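Local coordinates for protein putative Glycerophosphoryl diester phosphodiesterase (Silicibacter pomeroyi, PDB 3L12) that is a putative member of the glycerophosphoryl diester phosphodiesterase family, built as a TIM-type barrel that binds a magnesium ion, at residues 24-29 and 39-44; 31-36 and 50-55; 127-132 and 171-176. All coordinates share one frame; numbering follows the deposited sequence. Where two conformers were deposited one is given.

The three contacts lie around strand 48-55 of a TIM-type barrel and its neighbouring helices. Interactions 1 and 2 alternate along the sequence and share helix 35-43. Their centres are about 11 Å apart. They touch directly, through a salt bridge from Arg24 NH1 to Glu32 OE2 of 2.8 Å. Interaction 3 opens after both have closed. Its centre is about 12 Å from the centre of interaction 2 and about 19 Å from that of interaction 1. It meets interaction 2 through apolar packing of Phe51 on Leu129 and Leu132. Interaction 2 carries two magnesium ligands, interaction 1 adjoins it in the first beta-alpha unit, and interaction 3 belongs to the outer helical layer.

Interaction 1 (24-29 and 39-44); sequences RGARGV and AFTLAA
Phe40 receives Val29 over one face of its ring and Ala26 at its edge. Val29 CG1 stands 4.1 Å from the ring centroid, 28° off the ring normal, which makes a CH-pi contact. Its nearest ring atom is CE2 of Phe40, 3.7 Å from CG1 of Val29. Ala26 CB approaches the same ring carbon, Phe40 CE2, at 3.7 Å, but lies in the plane of the ring. Two small aliphatic groups therefore meet the phenyl group, one over the face and one at the edge. Phe40 CG is anti to the backbone N (chi1 157°), and this carries the ring off the helix toward the loop.

Next along the helix, Thr41 packs against the peptide that joins Gly25 and Ala26. Thr41 OG1 lies 3.0 Å from Gly25 C and 3.4 Å from Ala26 CB. This is close packing and not a hydrogen bond to the loop. The hydroxyl is paired instead with the backbone O of Gly37, one turn earlier in the helix. Thr41 CG2 reaches Gly25 O at 3.5 Å, so both branches of the threonine lie by the glycine. The backbone angles of Gly25 would press a CB against the carbonyl O of Arg24. Within the loop, Val29 N bonds to Ala26 O at 2.9 Å, closing the turn that presents both aliphatic side chains to Phe40.

Phe40 also meets the ring of Phe40 of the second subunit, and Val29 packs on Val29 of that chain, which places this helix and loop at the dimer interface. The contact folds the loop after strand 19-23 back onto helix 35-43, within the beta-alpha-beta unit that strand 48-55 completes.

Interaction 2 (31-36 and 50-55); sequences PENTLE and EFDVVM. With MG (magnesium ion), chain C.
Asn33 and Asp52 meet through one nearly straight hydrogen bond. Asn33 ND2 donates to Asp52 OD2 at 3.1 Å, with an N-H...O angle of 170°. The carboxylate oxygen uses its anti lone pair, and it lies almost in the plane of the amide. The amide and carboxylate planes are close to perpendicular, 88° apart. Asn33 CG is anti to the carbonyl carbon (chi1 -77°), which swings the amide toward the strand.

Van der Waals packing occupies the other end of that amide. Asn33 OD1 rests 3.4 Å from Phe51 CB. This oxygen is buried and has no hydrogen-bond partner in the model. The Phe51 ring turns away from Asn33 and packs on Leu146 and Leu148 of strand 145-150.

The metal bonds come from two acidic side chains of strand 50-55. Glu50 OE2 and Asp52 OD1 each bind magnesium at 2.1 Å, and Glu149 from the adjacent parallel strand 145-150 is a further ligand. Two waters also coordinate the ion. Water 1 donates to Glu50 OE1 and to Asp52 OD2, both at 2.6 Å. The second oxygens of the two carboxylates are thus tied together through a metal-bound water.

On the loop side, Thr34 OG1 caps the backbone N of Gly37 at the start of helix 35-43 and donates to Pro31 O at 2.8 Å.

Asp52 therefore has its two oxygens in separate roles. OD1 serves the metal, while OD2 takes the amide N-H of Asn33 and the water. Asn33 is a second-shell residue and probably limits rotation of this first-shell carboxylate.

Interaction 3 (127-132 and 171-176); sequences PRLGEL and LADVRR
With chi1 at 171°, Leu129 extends its side chain toward helix 160-176, and a chi1 of -79° turns the Asp173 carboxylate to meet it. These torsions bring the isobutyl group against the carboxylate of the facing helix. Leu129 CD2 touches Asp173 OD2 at 3.5 Å and Asp173 CB at 3.8 Å. The meeting is plain packing, with a methyl against a carboxylate oxygen and its methylene.

The polar link runs through water 3. The water donates to Asp173 OD2 at 2.7 Å and accepts the N-H of Gly130 at 3.0 Å. Asp173 thus reaches the first turn of helix 129-137 indirectly. Gly130 is also where the two backbones come nearest, 5.6 Å between its CA and that of Asp173. A negative carboxylate at this N-terminal end would be expected to suit the helix dipole. At the start of the same helix, Arg128 N donates to Glu131 OE1 at 2.9 Å.

The contact joins the beginning of helix 129-137 to the last turns of helix 160-176. Leu129 also packs inward on Val53 of strand 48-55, while Pro61 of strand 61-63 touches both Leu129 and Asp173.

Interaction 1 (24-29 and 39-44)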
loop_
_atom_site.group_PDB
_atom_site.type_symbol
_atom_site.label_atom_id
_atom_site.label_comp_id
_atom_site.label_asym_id
_atom_site.label_seq_id
_atom_site.Cartn_x
_atom_site.Cartn_y
_atom_site.Cartn_z
ATOM N N ARG A 24 7.805 7.192 8.190
ATOM C CA ARG A 24 7.158 8.267 7.409
ATOM C C ARG A 24 5.819 7.786 6.867
ATOM O O ARG A 24 5.374 8.224 5.876
ATOM C CB ARG A 24 8.074 8.769 6.274
ATOM C CG ARG A 24 9.463 9.056 6.787
ATOM C CD ARG A 24 10.392 9.579 5.726
ATOM N NE ARG A 24 11.699 9.704 6.335
ATOM C CZ ARG A 24 12.837 10.002 5.686
ATOM N NH1 ARG A 24 12.859 10.248 4.366
ATOM N NH2 ARG A 24 13.982 10.003 6.371
ATOM N N GLY A 25 5.174 6.886 7.603
ATOM C CA GLY A 25 4.001 6.205 7.104
ATOM C C GLY A 25 4.464 4.858 6.580
ATOM O O GLY A 25 4.734 3.913 7.347
ATOM N N ALA A 26 4.581 4.718 5.257
ATOM C CA ALA A 26 5.045 3.479 4.614
ATOM C C ALA A 26 5.752 3.901 3.329
ATOM O O ALA A 26 5.225 3.739 2.252
ATOM C CB ALA A 26 3.930 2.567 4.292
ATOM N N ARG A 27 6.930 4.491 3.484
ATOM C CA ARG A 27 7.672 5.032 2.365
ATOM C C ARG A 27 7.921 4.025 1.239
ATOM O O ARG A 27 8.044 4.386 0.078
ATOM C CB ARG A 27 8.986 5.622 2.888
ATOM C CG ARG A 27 9.990 6.090 1.814
ATOM C CD ARG A 27 11.163 6.873 2.372
ATOM N NE ARG A 27 11.986 6.084 3.308
ATOM C CZ ARG A 27 13.212 6.350 3.667
ATOM N NH1 ARG A 27 13.868 7.415 3.197
ATOM N NH2 ARG A 27 13.854 5.509 4.469
ATOM N N GLY A 28 8.058 2.739 1.534
ATOM C CA GLY A 28 8.169 1.768 0.430
ATOM C C GLY A 28 6.940 1.560 -0.435
ATOM O O GLY A 28 7.069 1.020 -1.527
ATOM N N VAL A 29 5.747 1.978 0.030
ATOM C CA VAL A 29 4.462 1.761 -0.604
ATOM C C VAL A 29 3.754 3.062 -1.127
ATOM O O VAL A 29 3.164 3.074 -2.185
ATOM C CB VAL A 29 3.477 0.991 0.353
ATOM C CG1 VAL A 29 2.184 0.593 -0.413
ATOM C CG2 VAL A 29 4.226 -0.236 1.002
ATOM N N ALA A 39 -2.757 7.266 6.083
ATOM C CA ALA A 39 -4.008 6.538 6.089
ATOM C C ALA A 39 -3.824 5.133 5.589
ATOM O O ALA A 39 -4.425 4.188 6.122
ATOM C CB ALA A 39 -5.046 7.253 5.240
ATOM N N PHE A 40 -3.020 4.962 4.534
ATOM C CA PHE A 40 -2.731 3.632 4.044
ATOM C C PHE A 40 -2.084 2.774 5.183
ATOM O O PHE A 40 -2.479 1.616 5.436
ATOM C CB PHE A 40 -1.736 3.642 2.872
ATOM C CG PHE A 40 -1.023 2.304 2.731
ATOM C CD1 PHE A 40 -1.762 1.203 2.308
ATOM C CD2 PHE A 40 0.308 2.112 3.141
ATOM C CE1 PHE A 40 -1.187 -0.061 2.223
ATOM C CE2 PHE A 40 0.862 0.852 3.066
ATOM C CZ PHE A 40 0.109 -0.227 2.605
ATOM N N THR A 41 -1.113 3.367 5.867
ATOM C CA THR A 41 -0.348 2.677 6.920
ATOM C C THR A 41 -1.272 2.176 7.979
ATOM O O THR A 41 -1.169 0.989 8.426
ATOM C CB THR A 41 0.763 3.593 7.478
ATOM O OG1 THR A 41 1.635 3.938 6.384
ATOM C CG2 THR A 41 1.622 2.894 8.535
ATOM N N LEU A 42 -2.216 3.020 8.385
ATOM C CA LEU A 42 -3.187 2.604 9.388
ATOM C C LEU A 42 -4.178 1.536 8.885
ATOM O O LEU A 42 -4.591 0.631 9.647
ATOM C CB LEU A 42 -3.937 3.797 9.948
ATOM C CG LEU A 42 -3.022 4.832 10.586
ATOM C CD1 LEU A 42 -3.865 6.045 10.957
ATOM C CD2 LEU A 42 -2.351 4.298 11.837
ATOM N N ALA A 43 -4.530 1.607 7.621
ATOM C CA ALA A 43 -5.377 0.603 6.993
ATOM C C ALA A 43 -4.655 -0.729 6.812
ATOM O O ALA A 43 -5.277 -1.785 6.720
ATOM C CB ALA A 43 -5.931 1.098 5.630
ATOM N N ALA A 44 -3.348 -0.711 6.829
ATOM C CA ALA A 44 -2.590 -1.926 6.728
ATOM C C ALA A 44 -2.360 -2.541 8.130
ATOM O O ALA A 44 -1.548 -3.416 8.252
ATOM C CB ALA A 44 -1.258 -1.649 6.016
#

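Interaction 2 (31-36 and 50-55)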
loop_
_atom_site.group_PDB
_atom_site.type_symbol
_atom_site.label_atom_id
_atom_site.label_comp_id
_atom_site.label_asym_id
_atom_site.label_seq_id
_atom_site.Cartn_x
_atom_site.Cartn_y
_atom_site.Cartn_z
ATOM N N PRO A 31 3.961 7.634 -1.075
ATOM C CA PRO A 31 4.805 8.824 -0.851
ATOM C C PRO A 31 4.950 9.115 0.626
ATOM O O PRO A 31 3.949 9.179 1.374
ATOM C CB PRO A 31 4.054 9.949 -1.601
ATOM C CG PRO A 31 2.802 9.393 -1.935
ATOM C CD PRO A 31 2.911 7.906 -2.071
ATOM N N GLU A 32 6.164 9.376 1.010
ATOM C CA GLU A 32 6.465 9.536 2.416
ATOM C C GLU A 32 5.874 10.787 3.026
ATOM O O GLU A 32 5.690 11.785 2.369
ATOM C CB GLU A 32 7.970 9.580 2.582
ATOM C CG GLU A 32 8.645 10.869 2.004
ATOM C CD GLU A 32 10.133 10.766 2.007
ATOM O OE1 GLU A 32 10.649 10.003 1.141
ATOM O OE2 GLU A 32 10.764 11.414 2.846
ATOM N N ASN A 33 5.616 10.740 4.326
ATOM C CA ASN A 33 5.144 11.907 5.059
ATOM C C ASN A 33 3.917 12.608 4.425
ATOM O O ASN A 33 3.757 13.874 4.467
ATOM C CB ASN A 33 6.316 12.849 5.327
ATOM C CG ASN A 33 7.191 12.383 6.454
ATOM O OD1 ASN A 33 6.696 11.800 7.426
ATOM N ND2 ASN A 33 8.499 12.710 6.392
ATOM N N THR A 34 3.027 11.791 3.843
ATOM C CA THR A 34 1.798 12.300 3.274
ATOM C C THR A 34 0.591 11.763 4.035
ATOM O O THR A 34 0.594 10.652 4.566
ATOM C CB THR A 34 1.619 11.949 1.792
ATOM O OG1 THR A 34 1.561 10.527 1.632
ATOM C CG2 THR A 34 2.858 12.535 0.978
ATOM N N LEU A 35 -0.437 12.568 4.143
ATOM C CA LEU A 35 -1.716 12.123 4.781
ATOM C C LEU A 35 -2.205 10.851 4.094
ATOM O O LEU A 35 -2.671 9.926 4.729
ATOM C CB LEU A 35 -2.744 13.198 4.732
ATOM C CG LEU A 35 -2.477 14.553 5.434
ATOM C CD1 LEU A 35 -3.768 15.516 5.279
ATOM C CD2 LEU A 35 -2.113 14.334 6.894
ATOM N N GLU A 36 -2.050 10.790 2.771
ATOM C CA GLU A 36 -2.440 9.591 2.023
ATOM C C GLU A 36 -1.674 8.345 2.470
ATOM O O GLU A 36 -2.266 7.255 2.664
ATOM C CB GLU A 36 -2.310 9.858 0.503
ATOM C CG GLU A 36 -3.186 11.040 -0.036
ATOM C CD GLU A 36 -2.729 12.469 0.302
ATOM O OE1 GLU A 36 -1.713 12.696 0.978
ATOM O OE2 GLU A 36 -3.408 13.427 -0.098
ATOM N N GLU A 50 6.043 6.796 12.573
ATOM C CA GLU A 50 7.094 7.749 12.741
ATOM C C GLU A 50 6.997 8.783 11.622
ATOM O O GLU A 50 6.680 8.449 10.465
ATOM C CB GLU A 50 8.423 7.074 12.709
ATOM C CG GLU A 50 9.641 7.950 13.000
ATOM C CD GLU A 50 10.246 8.703 11.820
ATOM O OE1 GLU A 50 9.806 8.537 10.683
ATOM O OE2 GLU A 50 11.241 9.479 12.018
ATOM N N PHE A 51 7.269 10.027 11.949
ATOM C CA PHE A 51 7.249 11.077 10.969
ATOM C C PHE A 51 8.110 12.237 11.495
ATOM O O PHE A 51 8.488 12.236 12.665
ATOM C CB PHE A 51 5.821 11.506 10.702
ATOM C CG PHE A 51 5.110 11.960 11.933
ATOM C CD1 PHE A 51 4.453 11.059 12.728
ATOM C CD2 PHE A 51 5.113 13.316 12.316
ATOM C CE1 PHE A 51 3.767 11.478 13.875
ATOM C CE2 PHE A 51 4.441 13.739 13.468
ATOM C CZ PHE A 51 3.754 12.793 14.232
ATOM N N ASP A 52 8.345 13.220 10.634
ATOM C CA ASP A 52 9.318 14.279 10.918
ATOM C C ASP A 52 8.627 15.607 10.892
ATOM O O ASP A 52 7.703 15.795 10.044
ATOM C CB ASP A 52 10.417 14.254 9.883
ATOM C CG ASP A 52 10.943 12.852 9.651
ATOM O OD1 ASP A 52 11.729 12.363 10.531
ATOM O OD2 ASP A 52 10.570 12.255 8.601
ATOM N N VAL A 53 9.089 16.525 11.744
ATOM C CA VAL A 53 8.513 17.857 11.786
ATOM C C VAL A 53 9.618 18.898 11.697
ATOM O O VAL A 53 10.633 18.788 12.359
ATOM C CB VAL A 53 7.667 18.077 13.046
ATOM C CG1 VAL A 53 7.073 19.521 13.115
ATOM C CG2 VAL A 53 6.548 17.008 13.114
ATOM N N VAL A 54 9.388 19.869 10.810
ATOM C CA VAL A 54 10.294 20.975 10.533
ATOM C C VAL A 54 9.476 22.290 10.529
ATOM O O VAL A 54 8.269 22.302 10.171
ATOM C CB VAL A 54 10.954 20.689 9.134
ATOM C CG1 VAL A 54 11.755 21.864 8.670
ATOM C CG2 VAL A 54 11.770 19.350 9.155
HETATM N N MSE A 55 10.092 23.415 10.937
HETATM C CA MSE A 55 9.428 24.704 10.939
HETATM C C MSE A 55 9.573 25.510 9.625
HETATM O O MSE A 55 10.672 25.597 9.099
HETATM C CB MSE A 55 9.999 25.582 12.043
HETATM C CG MSE A 55 9.888 25.048 13.470
HETATM SE SE MSE A 55 8.031 24.769 13.971
HETATM C CE MSE A 55 7.372 26.267 13.904
HETATM MG MG MG C . 12.596 10.496 10.762
HETATM O O HOH W 1 11.479 9.862 9.127
HETATM O O HOH W 2 14.162 11.065 9.429
#

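Interaction 3 (127-132 and 171-176)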
loop_
_atom_site.group_PDB
_atom_site.type_symbol
_atom_site.label_atom_id
_atom_site.label_comp_id
_atom_site.label_asym_id
_atom_site.label_seq_id
_atom_site.Cartn_x
_atom_site.Cartn_y
_atom_site.Cartn_z
ATOM N N PRO A 127 1.934 18.189 4.353
ATOM C CA PRO A 127 0.874 18.554 5.287
ATOM C C PRO A 127 1.400 19.264 6.532
ATOM O O PRO A 127 2.569 19.121 6.907
ATOM C CB PRO A 127 0.299 17.186 5.690
ATOM C CG PRO A 127 1.437 16.220 5.522
ATOM C CD PRO A 127 2.286 16.751 4.395
ATOM N N ARG A 128 0.531 20.066 7.135
ATOM C CA ARG A 128 0.804 20.658 8.434
ATOM C C ARG A 128 0.799 19.554 9.487
ATOM O O ARG A 128 0.075 18.570 9.361
ATOM C CB ARG A 128 -0.300 21.656 8.792
ATOM C CG ARG A 128 -0.365 22.900 7.934
ATOM C CD ARG A 128 -1.339 23.940 8.508
ATOM N NE ARG A 128 -2.751 23.595 8.288
ATOM C CZ ARG A 128 -3.601 23.090 9.193
ATOM N NH1 ARG A 128 -3.262 22.838 10.466
ATOM N NH2 ARG A 128 -4.847 22.834 8.797
ATOM N N LEU A 129 1.574 19.717 10.548
ATOM C CA LEU A 129 1.523 18.758 11.668
ATOM C C LEU A 129 0.099 18.643 12.197
ATOM O O LEU A 129 -0.371 17.540 12.462
ATOM C CB LEU A 129 2.454 19.201 12.784
ATOM C CG LEU A 129 2.300 18.393 14.056
ATOM C CD1 LEU A 129 2.592 16.915 13.819
ATOM C CD2 LEU A 129 3.184 19.006 15.086
ATOM N N GLY A 130 -0.583 19.784 12.290
ATOM C CA GLY A 130 -1.974 19.830 12.770
ATOM C C GLY A 130 -2.900 18.945 11.967
ATOM O O GLY A 130 -3.786 18.294 12.518
ATOM N N GLU A 131 -2.679 18.909 10.654
ATOM C CA GLU A 131 -3.479 18.074 9.767
ATOM C C GLU A 131 -3.260 16.614 10.023
ATOM O O GLU A 131 -4.191 15.834 9.976
ATOM C CB GLU A 131 -3.188 18.396 8.295
ATOM C CG GLU A 131 -3.694 19.760 7.924
ATOM C CD GLU A 131 -3.231 20.281 6.587
ATOM O OE1 GLU A 131 -2.148 19.919 6.085
ATOM O OE2 GLU A 131 -3.974 21.144 6.031
ATOM N N LEU A 132 -2.016 16.222 10.232
ATOM C CA LEU A 132 -1.737 14.851 10.561
ATOM C C LEU A 132 -2.353 14.496 11.912
ATOM O O LEU A 132 -2.921 13.419 12.083
ATOM C CB LEU A 132 -0.236 14.597 10.538
ATOM C CG LEU A 132 0.143 13.215 11.042
ATOM C CD1 LEU A 132 -0.489 12.049 10.176
ATOM C CD2 LEU A 132 1.633 13.117 11.089
ATOM N N LEU A 171 4.290 21.389 20.454
ATOM C CA LEU A 171 3.421 21.032 21.609
ATOM C C LEU A 171 2.020 21.630 21.525
ATOM O O LEU A 171 1.050 20.981 21.911
ATOM C CB LEU A 171 4.080 21.429 22.922
ATOM C CG LEU A 171 5.284 20.548 23.267
ATOM C CD1 LEU A 171 6.070 21.123 24.462
ATOM C CD2 LEU A 171 4.860 19.088 23.541
ATOM N N ALA A 172 1.919 22.859 21.034
ATOM C CA ALA A 172 0.629 23.523 20.860
ATOM C C ALA A 172 -0.255 22.680 19.952
ATOM O O ALA A 172 -1.468 22.503 20.234
ATOM C CB ALA A 172 0.796 24.942 20.296
ATOM N N ASP A 173 0.334 22.141 18.891
ATOM C CA ASP A 173 -0.427 21.244 17.993
ATOM C C ASP A 173 -0.838 19.963 18.680
ATOM O O ASP A 173 -2.011 19.542 18.599
ATOM C CB ASP A 173 0.374 20.886 16.743
ATOM C CG ASP A 173 0.371 21.972 15.686
ATOM O OD1 ASP A 173 -0.451 22.907 15.728
ATOM O OD2 ASP A 173 1.252 21.891 14.803
ATOM N N VAL A 174 0.112 19.318 19.368
ATOM C CA VAL A 174 -0.165 18.060 20.076
ATOM C C VAL A 174 -1.312 18.260 21.074
ATOM O O VAL A 174 -2.255 17.450 21.149
ATOM C CB VAL A 174 1.105 17.519 20.789
ATOM C CG1 VAL A 174 0.769 16.321 21.662
ATOM C CG2 VAL A 174 2.190 17.125 19.775
ATOM N N ARG A 175 -1.246 19.374 21.814
ATOM C CA ARG A 175 -2.269 19.699 22.805
ATOM C C ARG A 175 -3.635 20.023 22.181
ATOM O O ARG A 175 -4.671 19.531 22.678
ATOM C CB ARG A 175 -1.760 20.815 23.724
ATOM C CG ARG A 175 -0.609 20.307 24.554
ATOM C CD ARG A 175 -0.254 21.161 25.711
ATOM N NE ARG A 175 0.798 20.472 26.464
ATOM C CZ ARG A 175 2.038 20.906 26.685
ATOM N NH1 ARG A 175 2.451 22.122 26.304
ATOM N NH2 ARG A 175 2.850 20.145 27.413
ATOM N N ARG A 176 -3.639 20.785 21.085
ATOM C CA ARG A 176 -4.879 21.157 20.378
ATOM C C ARG A 176 -5.703 19.924 19.992
ATOM O O ARG A 176 -6.948 19.938 20.101
ATOM C CB ARG A 176 -4.550 22.004 19.125
ATOM C CG ARG A 176 -5.770 22.479 18.291
ATOM C CD ARG A 176 -5.382 23.320 17.068
HETATM O O HOH W 3 0.896 22.424 12.225
#